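PDB 2CAK: rusticyanin from Thiobacillus ferrooxidans, which carries electrons from cytochrome c552 to the A-type oxidase in the periplasm, using a single bound copper ion. Local coordinates for residues P49-F53 with F82-F86; P61-G67 with K150-K154. All coordinates share one frame; numbering follows the deposited sequence.

Interaction 1. Residues P49-F53 with F82-F86; sequences PFPSF and FGHSF. With CU1 (copper (I) ion), chain B.
Three aromatic meetings join 49-53 to 82-86, with the copper ligand His84 between them. At one end Phe50 comes down on Phe82: its CE2 stands 3.9 Å above the plane of the Phe82 ring, over the centre, and its CZ reaches Phe82 CZ. The two form an oblique aromatic pair, planes inclined at 48°. Phe50 reaches across because its CG is anti to the backbone N (chi1 179°), while Pro51 CB, just beyond the cis peptide bond, lies over the centre of one Phe50 face. The same corner of Phe50 lies at the edge of the imidazole, in the plane of the His84 ring, with Phe50 CE2 4.0 Å from His84 CE1. At the other end the edge of Phe86 is directed at the face of Phe53 in a T-shaped pair, centroids 5.3 Å apart and planes at 76°; Phe53 CE1 and Phe86 CD1 approach to 3.7 Å.

The polar element is Ser85 O, which meets the rim of Phe53 in the ring plane, 3.3 Å from Phe53 CZ. This buried carbonyl has no hydrogen-bonding partner, and the slightly positive ring edge probably offsets part of that cost.

The metal bond comes from His84 ND1, 2.1 Å from copper, with Cys137, His142 and Met147 completing the site. Phe50 also meets His142 edge-to-face, so one phenyl ring touches two ligand imidazoles. Replacing Phe82 by an alanine would probably deprive Phe50 of the ring beneath its tip and leave it freer to swing away from the ligand His84.

Phe50, backed by Phe82, puts hydrocarbon against the edge of the His84 ring, which is consistent with a copper site of low polarity and probably limits water there and favours the reduced ion.

Interaction 2. Residues P61-G67 with K150-K154; sequences PTLDIPG and KIIVK. Unlike the reference sequence in segment 61-67: Asp64 (reference Glu), Gly67 (reference Ala). Unlike the reference sequence in segment 150-154: Ile152 (reference Val).
This is a parallel strand pairing in the larger sheet of the cupredoxin sandwich, joining 62-65 to the C-terminal strand 148-153. Four backbone bonds zip the pair together: Leu63 N to Lys150 O, Ile152 N to Leu63 O (2.8 Å), Ile65 N to Ile152 O (2.9 Å, 171° at the hydrogen) and Lys154 N to Ile65 O. The CA-H groups of Thr62, Ile151, Asp64 and Val153 add contacts to the same carbonyls.

Leu63, Ile65, Ile151 and Val153 fill the buried face, where Ile65 CD1 crosses to Ile151 CG2 at 3.7 Å and Tyr135 covers Leu63 and Ile151. On the other face Asp64 lies alongside Ile152, with Asp64 OD1 3.9 Å from Ile152 CB. Thr62 and Lys150 also run side by side. A bend in the lysine chain (chi3 68°) brings Lys150 CE beside Thr62 CG2, and a water links Thr62 OG1 to Lys150 N.

With 29-31 on the far side of 62-65 and 131-136 beyond 148-153, the pairing sits inside its sheet; Leu63, Ile65, Ile151 and Val153 on the buried face, with Asp64 and Ile152 on the other, make a pattern that fits one sheet of a cupredoxin beta-sandwich.

From the N terminus, the chain runs through strand 36-43 into 49-53, the first half of interaction 1, then through strands 53-55 and 58-59 to 61-67, which opens interaction 2. Strand 70-77 follows, and 82-86 closes interaction 1 over a loop that contains 61-67. Interaction 2 closes only at the C terminus, after the chain has supplied Cys137, His142 and Met147. The two closures therefore cross rather than nest. Interaction 1 joins two loops at the copper end; interaction 2 ties two strands of the larger sheet on the opposite side of the chain's centre, with the contact centres about 20 Å apart.

Interaction 1. Residues P49-F53 with F82-F86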
loop_
_atom_site.group_PDB
_atom_site.type_symbol
_atom_site.label_atom_id
_atom_site.label_comp_id
_atom_site.label_asym_id
_atom_site.label_seq_id
_atom_site.Cartn_x
_atom_site.Cartn_y
_atom_site.Cartn_z
ATOM N N PRO A 49 -1.870 14.250 -3.891
ATOM C CA PRO A 49 -3.211 14.221 -4.431
ATOM C C PRO A 49 -4.097 13.175 -3.761
ATOM O O PRO A 49 -3.734 12.047 -3.475
ATOM C CB PRO A 49 -2.993 13.807 -5.900
ATOM C CG PRO A 49 -1.579 14.111 -6.214
ATOM C CD PRO A 49 -0.842 13.991 -4.890
ATOM N N PHE A 50 -5.362 13.585 -3.545
ATOM C CA PHE A 50 -6.422 12.671 -3.160
ATOM C C PHE A 50 -7.055 12.073 -4.420
ATOM O O PHE A 50 -7.487 12.837 -5.300
ATOM C CB PHE A 50 -7.492 13.328 -2.278
ATOM C CG PHE A 50 -8.649 12.478 -1.836
ATOM C CD1 PHE A 50 -9.779 12.337 -2.628
ATOM C CD2 PHE A 50 -8.589 11.799 -0.614
ATOM C CE1 PHE A 50 -10.765 11.534 -2.253
ATOM C CE2 PHE A 50 -9.625 10.966 -0.224
ATOM C CZ PHE A 50 -10.712 10.873 -1.037
ATOM N N PRO A 51 -7.352 10.793 -4.450
ATOM C CA PRO A 51 -6.902 9.697 -3.573
ATOM C C PRO A 51 -5.661 9.037 -4.185
ATOM O O PRO A 51 -5.600 8.834 -5.390
ATOM C CB PRO A 51 -8.117 8.789 -3.590
ATOM C CG PRO A 51 -8.674 8.918 -4.968
ATOM C CD PRO A 51 -8.342 10.284 -5.454
ATOM N N SER A 52 -4.681 8.694 -3.383
ATOM C CA SER A 52 -3.433 8.131 -3.846
ATOM C C SER A 52 -2.727 7.379 -2.713
ATOM O O SER A 52 -2.997 7.669 -1.555
ATOM C CB SER A 52 -2.512 9.197 -4.374
ATOM O OG SER A 52 -2.006 10.067 -3.422
ATOM N N PHE A 53 -1.833 6.481 -3.087
ATOM C CA PHE A 53 -0.869 5.895 -2.177
ATOM C C PHE A 53 0.501 6.504 -2.385
ATOM O O PHE A 53 0.877 6.765 -3.528
ATOM C CB PHE A 53 -0.731 4.396 -2.464
ATOM C CG PHE A 53 -1.941 3.519 -2.200
ATOM C CD1 PHE A 53 -2.319 3.212 -0.902
ATOM C CD2 PHE A 53 -2.704 3.019 -3.242
ATOM C CE1 PHE A 53 -3.374 2.371 -0.682
ATOM C CE2 PHE A 53 -3.745 2.153 -2.998
ATOM C CZ PHE A 53 -4.115 1.842 -1.722
ATOM N N PHE A 82 -11.189 9.348 6.189
ATOM C CA PHE A 82 -11.349 8.222 5.295
ATOM C C PHE A 82 -10.655 6.988 5.853
ATOM O O PHE A 82 -9.589 7.101 6.415
ATOM C CB PHE A 82 -10.754 8.522 3.908
ATOM C CG PHE A 82 -11.538 9.640 3.251
ATOM C CD1 PHE A 82 -11.191 10.974 3.423
ATOM C CD2 PHE A 82 -12.654 9.333 2.508
ATOM C CE1 PHE A 82 -11.941 11.968 2.837
ATOM C CE2 PHE A 82 -13.391 10.341 1.868
ATOM C CZ PHE A 82 -13.028 11.649 2.038
ATOM N N GLY A 83 -11.243 5.835 5.648
ATOM C CA GLY A 83 -10.680 4.560 6.040
ATOM C C GLY A 83 -10.175 3.663 4.945
ATOM O O GLY A 83 -10.662 2.533 4.715
ATOM N N HIS A 84 -9.161 4.072 4.234
ATOM C CA HIS A 84 -8.633 3.414 3.046
ATOM C C HIS A 84 -8.119 2.028 3.360
ATOM O O HIS A 84 -7.694 1.723 4.479
ATOM C CB HIS A 84 -7.461 4.267 2.529
ATOM C CG HIS A 84 -7.781 5.661 2.128
ATOM N ND1 HIS A 84 -8.402 6.028 0.952
ATOM C CD2 HIS A 84 -7.478 6.813 2.788
ATOM C CE1 HIS A 84 -8.458 7.347 0.938
ATOM N NE2 HIS A 84 -7.919 7.879 2.051
ATOM N N SER A 85 -8.098 1.191 2.337
ATOM C CA SER A 85 -7.514 -0.147 2.452
ATOM C C SER A 85 -6.323 -0.288 1.508
ATOM O O SER A 85 -6.087 0.557 0.643
ATOM C CB SER A 85 -8.526 -1.259 2.140
ATOM O OG SER A 85 -8.880 -1.313 0.770
ATOM N N PHE A 86 -5.561 -1.353 1.644
ATOM C CA PHE A 86 -4.434 -1.702 0.785
ATOM C C PHE A 86 -4.570 -3.192 0.453
ATOM O O PHE A 86 -4.330 -4.043 1.309
ATOM C CB PHE A 86 -3.105 -1.409 1.484
ATOM C CG PHE A 86 -1.869 -1.635 0.639
ATOM C CD1 PHE A 86 -1.228 -0.551 0.031
ATOM C CD2 PHE A 86 -1.315 -2.864 0.422
ATOM C CE1 PHE A 86 -0.116 -0.737 -0.748
ATOM C CE2 PHE A 86 -0.211 -3.008 -0.378
ATOM C CZ PHE A 86 0.433 -1.978 -0.968
HETATM CU CU CU1 B . -9.176 4.872 -0.565
#

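Interaction 2. Residues P61-G67 with K150-K154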
loop_
_atom_site.group_PDB
_atom_site.type_symbol
_atom_site.label_atom_id
_atom_site.label_comp_id
_atom_site.label_asym_id
_atom_site.label_seq_id
_atom_site.Cartn_x
_atom_site.Cartn_y
_atom_site.Cartn_z
ATOM N N PRO A 61 3.752 4.564 -7.152
ATOM C CA PRO A 61 4.874 4.039 -7.954
ATOM C C PRO A 61 4.713 2.563 -8.281
ATOM O O PRO A 61 4.042 1.798 -7.604
ATOM C CB PRO A 61 6.086 4.259 -7.060
ATOM C CG PRO A 61 5.522 4.148 -5.671
ATOM C CD PRO A 61 4.187 4.801 -5.764
ATOM N N THR A 62 5.344 2.169 -9.387
ATOM C CA THR A 62 5.497 0.768 -9.702
ATOM C C THR A 62 6.550 0.150 -8.779
ATOM O O THR A 62 7.639 0.736 -8.666
ATOM C CB THR A 62 5.871 0.595 -11.178
ATOM O OG1 THR A 62 4.791 1.092 -11.966
ATOM C CG2 THR A 62 6.067 -0.876 -11.551
ATOM N N LEU A 63 6.216 -0.954 -8.156
ATOM C CA LEU A 63 7.165 -1.630 -7.239
ATOM C C LEU A 63 7.778 -2.815 -7.990
ATOM O O LEU A 63 7.025 -3.652 -8.527
ATOM C CB LEU A 63 6.450 -2.101 -5.973
ATOM C CG LEU A 63 5.563 -1.065 -5.280
ATOM C CD1 LEU A 63 5.029 -1.673 -3.981
ATOM C CD2 LEU A 63 6.296 0.219 -4.954
ATOM N N ASP A 64 9.083 -2.932 -8.003
ATOM C CA ASP A 64 9.779 -4.051 -8.637
ATOM C C ASP A 64 10.364 -4.909 -7.498
ATOM O O ASP A 64 11.233 -4.429 -6.754
ATOM C CB ASP A 64 10.838 -3.535 -9.578
ATOM C CG ASP A 64 10.373 -3.083 -10.934
ATOM O OD1 ASP A 64 9.192 -2.798 -11.241
ATOM O OD2 ASP A 64 11.233 -2.997 -11.853
ATOM N N ILE A 65 9.913 -6.143 -7.391
ATOM C CA ILE A 65 10.225 -7.055 -6.277
ATOM C C ILE A 65 10.943 -8.281 -6.822
ATOM O O ILE A 65 10.540 -8.839 -7.851
ATOM C CB ILE A 65 8.911 -7.442 -5.516
ATOM C CG1 ILE A 65 8.283 -6.189 -4.822
ATOM C CG2 ILE A 65 9.143 -8.555 -4.516
ATOM C CD1 ILE A 65 7.022 -6.196 -4.096
ATOM N N PRO A 66 12.017 -8.717 -6.172
ATOM C CA PRO A 66 12.724 -9.902 -6.676
ATOM C C PRO A 66 11.953 -11.174 -6.449
ATOM O O PRO A 66 11.259 -11.356 -5.459
ATOM C CB PRO A 66 14.042 -9.875 -5.891
ATOM C CG PRO A 66 13.906 -8.912 -4.802
ATOM C CD PRO A 66 12.659 -8.089 -5.030
ATOM N N GLY A 67 12.106 -12.133 -7.381
ATOM C CA GLY A 67 11.464 -13.417 -7.177
ATOM C C GLY A 67 11.980 -14.109 -5.931
ATOM O O GLY A 67 13.180 -14.043 -5.616
ATOM N N LYS A 150 1.071 -0.518 -9.608
ATOM C CA LYS A 150 1.463 -1.827 -10.153
ATOM C C LYS A 150 2.627 -2.421 -9.378
ATOM O O LYS A 150 3.492 -1.680 -8.888
ATOM C CB LYS A 150 1.841 -1.596 -11.624
ATOM C CG LYS A 150 2.080 -2.841 -12.432
ATOM C CD LYS A 150 2.256 -2.540 -13.908
ATOM C CE LYS A 150 3.481 -1.807 -14.305
ATOM N NZ LYS A 150 3.418 -1.847 -15.837
ATOM N N ILE A 151 2.699 -3.726 -9.311
ATOM C CA ILE A 151 3.799 -4.497 -8.734
ATOM C C ILE A 151 4.259 -5.532 -9.748
ATOM O O ILE A 151 3.435 -6.289 -10.291
ATOM C CB ILE A 151 3.354 -5.220 -7.448
ATOM C CG1 ILE A 151 2.727 -4.249 -6.469
ATOM C CG2 ILE A 151 4.517 -5.980 -6.867
ATOM C CD1 ILE A 151 2.106 -4.959 -5.288
ATOM N N ILE A 152 5.551 -5.513 -10.033
ATOM C CA ILE A 152 6.147 -6.555 -10.912
ATOM C C ILE A 152 7.060 -7.424 -10.056
ATOM O O ILE A 152 7.974 -6.926 -9.420
ATOM C CB ILE A 152 6.912 -5.901 -12.059
ATOM C CG1 ILE A 152 6.052 -4.989 -12.928
ATOM C CG2 ILE A 152 7.637 -6.970 -12.918
ATOM C CD1 ILE A 152 6.725 -4.224 -13.996
ATOM N N VAL A 153 6.735 -8.720 -9.996
ATOM C CA VAL A 153 7.561 -9.690 -9.265
ATOM C C VAL A 153 8.296 -10.549 -10.287
ATOM O O VAL A 153 7.696 -11.179 -11.144
ATOM C CB VAL A 153 6.712 -10.560 -8.352
ATOM C CG1 VAL A 153 7.621 -11.624 -7.660
ATOM C CG2 VAL A 153 5.882 -9.724 -7.361
ATOM N N LYS A 154 9.599 -10.481 -10.278
ATOM C CA LYS A 154 10.482 -11.234 -11.150
ATOM C C LYS A 154 10.478 -12.719 -10.806
ATOM O O LYS A 154 9.984 -13.113 -9.701
ATOM C CB LYS A 154 11.858 -10.563 -11.079
ATOM C CG LYS A 154 11.716 -9.080 -11.510
ATOM C CD LYS A 154 13.000 -8.527 -12.104
ATOM C CE LYS A 154 12.876 -7.105 -12.625
ATOM N NZ LYS A 154 11.754 -6.922 -13.592
ATOM O OXT LYS A 154 11.039 -13.430 -11.647
HETATM O O HOH W 1 2.285 2.050 -10.651
#